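Local atomic coordinates of peptide from Structure-specific endonuclease subunit SLX4 (Saccharomyces cerevisiae, PDB entry 6J0Y), a protein that probably acts as a subunit of a structure-specific DNA endonuclease and, through the motif in this peptide, binds the protein Rtt107. Residues G6-V11 against I51-L56; K12-S17 against F45-C50. All blocks are in the same frame, centred on the assembly; numbering follows the deposited sequence. Where two conformers were deposited one is given.

Interaction 1: residues G6-V11 against I51-L56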
ATOM      1  N   GLY B   6      16.480 -11.028 -18.813  1.00 46.13           N
ATOM      2  CA  GLY B   6      15.795 -10.269 -19.838  1.00 45.51           C
ATOM      3  C   GLY B   6      14.727  -9.324 -19.337  1.00 39.55           C
ATOM      4  O   GLY B   6      14.258  -8.476 -20.113  1.00 39.05           O
ATOM      5  N   SER B   7      14.309  -9.440 -18.077  1.00 39.13           N
ATOM      6  CA  SER B   7      13.339  -8.490 -17.550  1.00 30.45           C
ATOM      7  C   SER B   7      14.024  -7.158 -17.259  1.00 33.17           C
ATOM      8  O   SER B   7      15.249  -7.020 -17.353  1.00 29.61           O
ATOM      9  CB  SER B   7      12.666  -9.038 -16.290  1.00 35.67           C
ATOM     10  OG  SER B   7      13.605  -9.174 -15.242  1.00 38.80           O
ATOM     11  N   SER B   8      13.213  -6.167 -16.886  1.00 30.98           N
ATOM     12  CA  SER B   8      13.691  -4.813 -16.692  1.00 28.71           C
ATOM     13  C   SER B   8      13.128  -4.232 -15.402  1.00 23.94           C
ATOM     14  O   SER B   8      12.225  -4.790 -14.774  1.00 26.53           O
ATOM     15  CB  SER B   8      13.303  -3.905 -17.870  1.00 32.56           C
ATOM     16  OG  SER B   8      11.895  -3.787 -17.972  1.00 26.94           O
ATOM     17  N   ILE B   9      13.678  -3.080 -15.031  1.00 22.76           N
ATOM     18  CA  ILE B   9      13.170  -2.300 -13.910  1.00 21.99           C
ATOM     19  C   ILE B   9      12.914  -0.892 -14.414  1.00 21.85           C
ATOM     20  O   ILE B   9      13.539  -0.432 -15.377  1.00 22.88           O
ATOM     21  CB  ILE B   9      14.150  -2.275 -12.718  1.00 22.16           C
ATOM     22  CG1 ILE B   9      15.487  -1.657 -13.149  1.00 22.64           C
ATOM     23  CG2 ILE B   9      14.351  -3.689 -12.144  1.00 24.36           C
ATOM     24  CD1 ILE B   9      16.476  -1.504 -11.991  1.00 25.55           C
ATOM     25  N   ARG B  10      12.011  -0.197 -13.729  1.00 21.40           N
ATOM     26  CA  ARG B  10      11.662   1.191 -14.030  1.00 23.35           C
ATOM     27  C   ARG B  10      12.589   2.132 -13.271  1.00 23.43           C
ATOM     28  O   ARG B  10      12.768   1.972 -12.064  1.00 23.95           O
ATOM     29  CB  ARG B  10      10.214   1.468 -13.616  1.00 21.89           C
ATOM     30  CG  ARG B  10       9.171   0.855 -14.564  1.00 24.93           C
ATOM     31  CD  ARG B  10       7.874   0.507 -13.826  1.00 21.92           C
ATOM     32  NE  ARG B  10       7.356   1.548 -12.928  1.00 18.87           N
ATOM     33  CZ  ARG B  10       6.861   2.723 -13.310  1.00 19.54           C
ATOM     34  NH1 ARG B  10       6.847   3.076 -14.598  1.00 20.57           N
ATOM     35  NH2 ARG B  10       6.394   3.552 -12.373  1.00 22.36           N
ATOM     36  N   VAL B  11      13.166   3.111 -13.973  1.00 23.40           N
ATOM     37  CA  VAL B  11      14.028   4.117 -13.357  1.00 22.36           C
ATOM     38  C   VAL B  11      13.535   5.495 -13.774  1.00 24.11           C
ATOM     39  O   VAL B  11      13.431   5.780 -14.971  1.00 25.08           O
ATOM     40  CB  VAL B  11      15.508   3.948 -13.740  1.00 20.99           C
ATOM     41  CG1 VAL B  11      16.363   4.947 -12.955  1.00 23.29           C
ATOM     42  CG2 VAL B  11      15.992   2.515 -13.450  1.00 21.30           C
ATOM     43  N   ILE B  51      10.918   8.047 -17.773  1.00 24.96           N
ATOM     44  CA  ILE B  51      10.989   6.709 -17.205  1.00 24.28           C
ATOM     45  C   ILE B  51      11.787   5.866 -18.186  1.00 22.09           C
ATOM     46  O   ILE B  51      11.479   5.847 -19.383  1.00 23.81           O
ATOM     47  CB  ILE B  51       9.598   6.090 -16.974  1.00 25.00           C
ATOM     48  CG1 ILE B  51       8.813   6.871 -15.916  1.00 24.41           C
ATOM     49  CG2 ILE B  51       9.740   4.601 -16.567  1.00 24.53           C
ATOM     50  CD1 ILE B  51       9.432   6.823 -14.510  1.00 30.06           C
ATOM     51  N   ALA B  52      12.823   5.198 -17.695  1.00 21.17           N
ATOM     52  CA  ALA B  52      13.580   4.243 -18.491  1.00 22.74           C
ATOM     53  C   ALA B  52      13.323   2.831 -17.979  1.00 24.93           C
ATOM     54  O   ALA B  52      13.336   2.589 -16.766  1.00 22.50           O
ATOM     55  CB  ALA B  52      15.076   4.558 -18.443  1.00 26.85           C
ATOM     56  N   ASP B  53      13.078   1.903 -18.905  1.00 24.96           N
ATOM     57  CA  ASP B  53      13.072   0.476 -18.592  1.00 29.70           C
ATOM     58  C   ASP B  53      14.485  -0.036 -18.815  1.00 27.76           C
ATOM     59  O   ASP B  53      14.954  -0.082 -19.955  1.00 26.01           O
ATOM     60  CB  ASP B  53      12.093  -0.292 -19.480  1.00 26.75           C
ATOM     61  CG  ASP B  53      10.661   0.084 -19.236  1.00 35.62           C
ATOM     62  OD1 ASP B  53      10.289   0.336 -18.058  1.00 33.87           O
ATOM     63  OD2 ASP B  53       9.901   0.123 -20.229  1.00 40.33           O
ATOM     64  N   ILE B  54      15.159  -0.423 -17.737  1.00 23.90           N
ATOM     65  CA  ILE B  54      16.559  -0.813 -17.784  1.00 26.96           C
ATOM     66  C   ILE B  54      16.619  -2.325 -17.612  1.00 26.75           C
ATOM     67  O   ILE B  54      16.109  -2.863 -16.621  1.00 25.89           O
ATOM     68  CB  ILE B  54      17.376  -0.090 -16.699  1.00 26.98           C
ATOM     69  CG1 ILE B  54      17.269   1.437 -16.863  1.00 28.38           C
ATOM     70  CG2 ILE B  54      18.827  -0.574 -16.708  1.00 28.59           C
ATOM     71  CD1 ILE B  54      17.960   1.981 -18.097  1.00 35.52           C
ATOM     72  N   GLN B  55      17.225  -3.020 -18.574  1.00 24.34           N
ATOM     73  CA  GLN B  55      17.370  -4.466 -18.453  1.00 25.49           C
ATOM     74  C   GLN B  55      18.256  -4.846 -17.267  1.00 26.25           C
ATOM     75  O   GLN B  55      19.307  -4.238 -17.033  1.00 30.20           O
ATOM     76  CB  GLN B  55      17.961  -5.033 -19.749  1.00 26.83           C
ATOM     77  CG  GLN B  55      18.091  -6.527 -19.792  1.00 33.44           C
ATOM     78  CD  GLN B  55      18.539  -6.986 -21.163  1.00 35.09           C
ATOM     79  OE1 GLN B  55      17.751  -7.009 -22.104  1.00 36.99           O
ATOM     80  NE2 GLN B  55      19.816  -7.310 -21.292  1.00 46.30           N
ATOM     81  N   LEU B  56      17.845  -5.886 -16.532  1.00 26.77           N
ATOM     82  CA  LEU B  56      18.696  -6.442 -15.482  1.00 33.66           C
ATOM     83  C   LEU B  56      20.028  -6.901 -16.064  1.00 37.77           C
ATOM     84  O   LEU B  56      20.076  -7.525 -17.127  1.00 33.28           O
ATOM     85  CB  LEU B  56      18.010  -7.625 -14.793  1.00 38.25           C
ATOM     86  CG  LEU B  56      16.749  -7.417 -13.952  1.00 33.95           C
ATOM     87  CD1 LEU B  56      16.293  -8.757 -13.361  1.00 32.27           C
ATOM     88  CD2 LEU B  56      16.999  -6.409 -12.836  1.00 31.97           C
TER
HETATM   89  O   HOH W   1      19.147  -9.880 -18.051  1.00 40.59           O
HETATM   90  O   HOH W   2      10.450  -2.058 -16.436  1.00 28.14           O
HETATM   91  O   HOH W   3       7.334   1.827 -17.235  1.00 29.79           O

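Interaction 2: residues K12-S17 against F45-C50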
ATOM      1  N   LYS B  12      13.233   6.341 -12.787  1.00 23.01           N
ATOM      2  CA  LYS B  12      12.797   7.716 -13.036  1.00 20.81           C
ATOM      3  C   LYS B  12      14.010   8.628 -12.975  1.00 25.26           C
ATOM      4  O   LYS B  12      14.669   8.717 -11.935  1.00 26.55           O
ATOM      5  CB  LYS B  12      11.752   8.150 -12.012  1.00 20.16           C
ATOM      6  CG  LYS B  12      11.226   9.595 -12.231  1.00 21.20           C
ATOM      7  CD  LYS B  12      10.327   9.971 -11.077  1.00 25.68           C
ATOM      8  CE  LYS B  12       9.927  11.453 -11.137  1.00 29.10           C
ATOM      9  NZ  LYS B  12       9.128  11.779  -9.928  1.00 30.75           N
ATOM     10  N   LEU B  13      14.274   9.326 -14.082  1.00 26.50           N
ATOM     11  CA  LEU B  13      15.492  10.086 -14.318  1.00 28.39           C
ATOM     12  C   LEU B  13      15.126  11.457 -14.866  1.00 29.47           C
ATOM     13  O   LEU B  13      14.169  11.585 -15.625  1.00 27.73           O
ATOM     14  CB  LEU B  13      16.369   9.375 -15.368  1.00 40.09           C
ATOM     15  CG  LEU B  13      17.725   8.795 -15.016  1.00 52.53           C
ATOM     16  CD1 LEU B  13      17.665   8.150 -13.654  1.00 52.93           C
ATOM     17  CD2 LEU B  13      18.128   7.789 -16.086  1.00 44.82           C
ATOM     18  N   LEU B  14      15.916  12.474 -14.529  1.00 28.76           N
ATOM     19  CA  LEU B  14      15.801  13.740 -15.250  1.00 28.38           C
ATOM     20  C   LEU B  14      16.093  13.518 -16.731  1.00 37.74           C
ATOM     21  O   LEU B  14      17.023  12.794 -17.093  1.00 36.39           O
ATOM     22  CB  LEU B  14      16.764  14.782 -14.672  1.00 37.77           C
ATOM     23  CG  LEU B  14      16.319  15.448 -13.371  1.00 35.62           C
ATOM     24  CD1 LEU B  14      17.397  16.388 -12.829  1.00 38.17           C
ATOM     25  CD2 LEU B  14      15.016  16.209 -13.593  1.00 35.17           C
ATOM     26  N   GLN B  15      15.257  14.113 -17.593  1.00 31.51           N
ATOM     27  CA  GLN B  15      15.443  13.973 -19.035  1.00 40.68           C
ATOM     28  C   GLN B  15      16.862  14.345 -19.452  1.00 43.21           C
ATOM     29  O   GLN B  15      17.473  13.665 -20.286  1.00 45.33           O
ATOM     30  CB  GLN B  15      14.412  14.832 -19.777  1.00 46.75           C
ATOM     31  CG  GLN B  15      14.444  14.693 -21.291  1.00 54.10           C
ATOM     32  CD  GLN B  15      15.264  15.779 -21.957  1.00 70.80           C
ATOM     33  OE1 GLN B  15      15.142  16.960 -21.624  1.00 73.36           O
ATOM     34  NE2 GLN B  15      16.109  15.385 -22.907  1.00 78.35           N
ATOM     35  N   GLU B  16      17.403  15.418 -18.865  1.00 43.89           N
ATOM     36  CA  GLU B  16      18.786  15.825 -19.112  1.00 53.42           C
ATOM     37  C   GLU B  16      19.780  14.710 -18.824  1.00 51.62           C
ATOM     38  O   GLU B  16      20.848  14.658 -19.445  1.00 55.16           O
ATOM     39  CB  GLU B  16      19.144  17.032 -18.241  1.00 62.26           C
ATOM     40  CG  GLU B  16      18.488  18.336 -18.624  1.00 74.94           C
ATOM     41  CD  GLU B  16      18.778  19.433 -17.614  1.00 84.52           C
ATOM     42  OE1 GLU B  16      18.804  19.131 -16.399  1.00 85.62           O
ATOM     43  OE2 GLU B  16      18.992  20.590 -18.035  1.00 89.14           O
ATOM     44  N   SER B  17      19.461  13.828 -17.877  1.00 44.78           N
ATOM     45  CA  SER B  17      20.414  12.833 -17.400  1.00 46.53           C
ATOM     46  C   SER B  17      20.531  11.629 -18.316  1.00 42.80           C
ATOM     47  O   SER B  17      21.506  10.881 -18.197  1.00 46.28           O
ATOM     48  CB  SER B  17      20.020  12.343 -16.003  1.00 43.14           C
ATOM     49  OG  SER B  17      19.889  13.427 -15.103  1.00 59.72           O
ATOM     50  N   PHE B  45       9.245  22.373  -9.520  1.00 49.86           N
ATOM     51  CA  PHE B  45       7.943  22.303 -10.174  1.00 47.04           C
ATOM     52  C   PHE B  45       8.066  21.996 -11.661  1.00 48.27           C
ATOM     53  O   PHE B  45       7.233  21.267 -12.212  1.00 51.06           O
ATOM     54  CB  PHE B  45       7.180  23.614  -9.969  1.00 44.52           C
ATOM     55  CG  PHE B  45       6.682  23.822  -8.559  1.00 54.53           C
ATOM     56  CD1 PHE B  45       5.759  22.950  -7.997  1.00 56.41           C
ATOM     57  CD2 PHE B  45       7.117  24.904  -7.805  1.00 58.72           C
ATOM     58  CE1 PHE B  45       5.286  23.146  -6.699  1.00 57.90           C
ATOM     59  CE2 PHE B  45       6.649  25.107  -6.504  1.00 61.45           C
ATOM     60  CZ  PHE B  45       5.733  24.221  -5.954  1.00 54.73           C
ATOM     61  N   ASP B  46       9.101  22.521 -12.322  1.00 51.07           N
ATOM     62  CA  ASP B  46       9.256  22.381 -13.767  1.00 51.92           C
ATOM     63  C   ASP B  46      10.304  21.341 -14.163  1.00 48.06           C
ATOM     64  O   ASP B  46      10.769  21.347 -15.310  1.00 46.42           O
ATOM     65  CB  ASP B  46       9.589  23.736 -14.398  1.00 59.75           C
ATOM     66  CG  ASP B  46      10.875  24.336 -13.863  1.00 72.56           C
ATOM     67  OD1 ASP B  46      11.521  23.707 -12.993  1.00 75.97           O
ATOM     68  OD2 ASP B  46      11.242  25.444 -14.313  1.00 79.54           O
ATOM     69  N   ASP B  47      10.695  20.455 -13.248  1.00 41.79           N
ATOM     70  CA  ASP B  47      11.609  19.381 -13.618  1.00 36.47           C
ATOM     71  C   ASP B  47      10.966  18.488 -14.669  1.00 35.73           C
ATOM     72  O   ASP B  47       9.796  18.117 -14.552  1.00 35.27           O
ATOM     73  CB  ASP B  47      11.985  18.541 -12.396  1.00 45.44           C
ATOM     74  CG  ASP B  47      13.104  19.156 -11.579  1.00 53.40           C
ATOM     75  OD1 ASP B  47      13.858  19.995 -12.119  1.00 51.76           O
ATOM     76  OD2 ASP B  47      13.231  18.780 -10.396  1.00 55.01           O
ATOM     77  N   GLN B  48      11.739  18.131 -15.690  1.00 31.83           N
ATOM     78  CA  GLN B  48      11.266  17.271 -16.772  1.00 26.53           C
ATOM     79  C   GLN B  48      11.896  15.891 -16.609  1.00 28.56           C
ATOM     80  O   GLN B  48      13.122  15.750 -16.692  1.00 30.83           O
ATOM     81  CB  GLN B  48      11.609  17.874 -18.136  1.00 30.03           C
ATOM     82  CG  GLN B  48      11.203  17.004 -19.329  1.00 35.08           C
ATOM     83  CD  GLN B  48       9.706  16.715 -19.370  1.00 33.69           C
ATOM     84  OE1 GLN B  48       8.894  17.628 -19.558  1.00 33.71           O
ATOM     85  NE2 GLN B  48       9.337  15.441 -19.201  1.00 29.27           N
ATOM     86  N   PHE B  49      11.062  14.884 -16.364  1.00 24.87           N
ATOM     87  CA  PHE B  49      11.519  13.532 -16.112  1.00 24.05           C
ATOM     88  C   PHE B  49      11.213  12.611 -17.285  1.00 23.71           C
ATOM     89  O   PHE B  49      10.409  12.901 -18.175  1.00 25.86           O
ATOM     90  CB  PHE B  49      10.869  12.962 -14.851  1.00 24.96           C
ATOM     91  CG  PHE B  49      11.331  13.623 -13.582  1.00 24.28           C
ATOM     92  CD1 PHE B  49      12.528  13.249 -12.995  1.00 30.61           C
ATOM     93  CD2 PHE B  49      10.578  14.610 -12.988  1.00 30.33           C
ATOM     94  CE1 PHE B  49      12.965  13.856 -11.816  1.00 31.33           C
ATOM     95  CE2 PHE B  49      11.008  15.228 -11.821  1.00 35.02           C
ATOM     96  CZ  PHE B  49      12.202  14.853 -11.240  1.00 34.97           C
ATOM     97  N   CYS B  50      11.877  11.468 -17.244  1.00 26.08           N
ATOM     98  CA  CYS B  50      11.541  10.347 -18.103  0.50 27.96           C
ATOM     99  C   CYS B  50      11.568   9.085 -17.259  1.00 24.84           C
ATOM    100  O   CYS B  50      12.133   9.058 -16.165  1.00 26.72           O
ATOM    101  CB  CYS B  50      12.520  10.207 -19.257  0.50 31.68           C
ATOM    102  SG  CYS B  50      14.123   9.818 -18.626  0.50 37.31           S
TER
HETATM  103  O   HOH W   4      15.732  17.423 -17.440  1.00 48.71           O

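Interaction 1: residues G6-V11 against I51-L56
Four backbone hydrogen bonds pair antiparallel strands 8-11 and 51-55, and a fifth, Leu56 N to Ser7 O, carries the ladder one step beyond them. Ile9 and Ile54 are bonded in both directions: Ile54 N meets Ile9 O at 2.9 Å in the carbonyl plane, whereas Ile9 N lies above the plane of the Ile54 carbonyl. Val11 and Ala52 form the next such pair, with Val11 N 2.8 Å from Ala52 O. Between the Ile9-Ile54 and Val11-Ala52 pairs, at the non-hydrogen-bonded position, Arg10 and Asp53 run side by side. Their charged atoms, Arg10 NH1 and Asp53 OD1, remain 5.6 Å apart, linked by a water in the guanidinium plane whose bond to the carboxylate is weak. Another water joins Asp53 OD1 to Ser8 OG. Asp53 OD2 is held by Asn29 and Tyr31. Arg10 is bent at chi3 (46°); on the chain of another protein its NH1 salt-bridges an acidic side chain, its NH2 hydrogen-bonds a polar one, and its backbone bonds too.

Ala52 shares the apolar face with Ile9, Val11 and Ile54, whose beta-branched side chains suit the extended backbone. Val11 CG2 packs on Ile54 CG1 at 3.8 Å. Ile9 turns CG1 into the crowded position, and its CG2 meets Leu56 CD2 at 3.9 Å, the side chains crossing near a right angle. Leu21 and Leu25 pack on Ile54 from loops. Strand 49-55 lies between strands 8-14 and 27-32.

Interaction 2: residues K12-S17 against F45-C50
Leu13 and Cys50 exchange two backbone hydrogen bonds that satisfy the backbone N-H and C=O of both residues: Cys50 N reaches Leu13 O at 2.8 Å, and Leu13 N returns the bond to Cys50 O at 3.0 Å, each nearly along the C=O axis. Two residues on, Gln15 N donates to Gln48 O at 2.8 Å, almost straight (176°). Gln48 O has a second donor, a water that also accepts from Glu16 N, so solvent serves the amide just past the end of the strand. Ser17 N bonds back to Leu14 O as the chain turns out of the strand. The Gln48 chain bends at chi2 (59°) and brings NE2 to Phe49 O, 2.9 Å away on a lone pair; the same amide nitrogen bonds to Val33 O. Asp47 OD2 is bonded to Glu44 N.

The Phe49 ring lies between two side chains. Fully extended Lys12 lays CE over the centre of one face, 3.6 Å from the centroid, and its NZ adds a cation-pi contact. Leu14 CD2 comes over the opposite face, offset toward the rim, 3.6 Å from Phe49 CE1. A flat aromatic suits this slot, offering one face to a cation and the other to a methyl. An alanine here removes the ring and with it these CH-pi and cation-pi contacts, and would probably leave the Lys12 chain and the Leu14 methyl less firmly placed.

Leu13 and Cys50 turn to the face where Leu21 and Phe30 pack, Cys50 touching Phe30 of strand 27-32. Strand 8-14 passes here into helix 15-18, while strand 49-55 emerges from the preceding loop.

In the fold
Both interactions pair strand 8-14 with strand 49-55 and follow one antiparallel ladder, their centres about 17 Å apart on opposite sides of the chain's centre. They meet where Ile51 CD1 packs on Lys12 CB at 3.7 Å. Each is partly buried. Interaction 1 holds the longer paired run, with aliphatic packing on one face and a water-linked polar row on the other; interaction 2 lies where the pairing gives way to a helix and a loop, and its side-chain packing centres on one aromatic ring. Arg10 and Lys12, one from each, both hydrogen-bond through their backbones to the partner protein, consistent with strand 8-14 contributing to the docking of this motif.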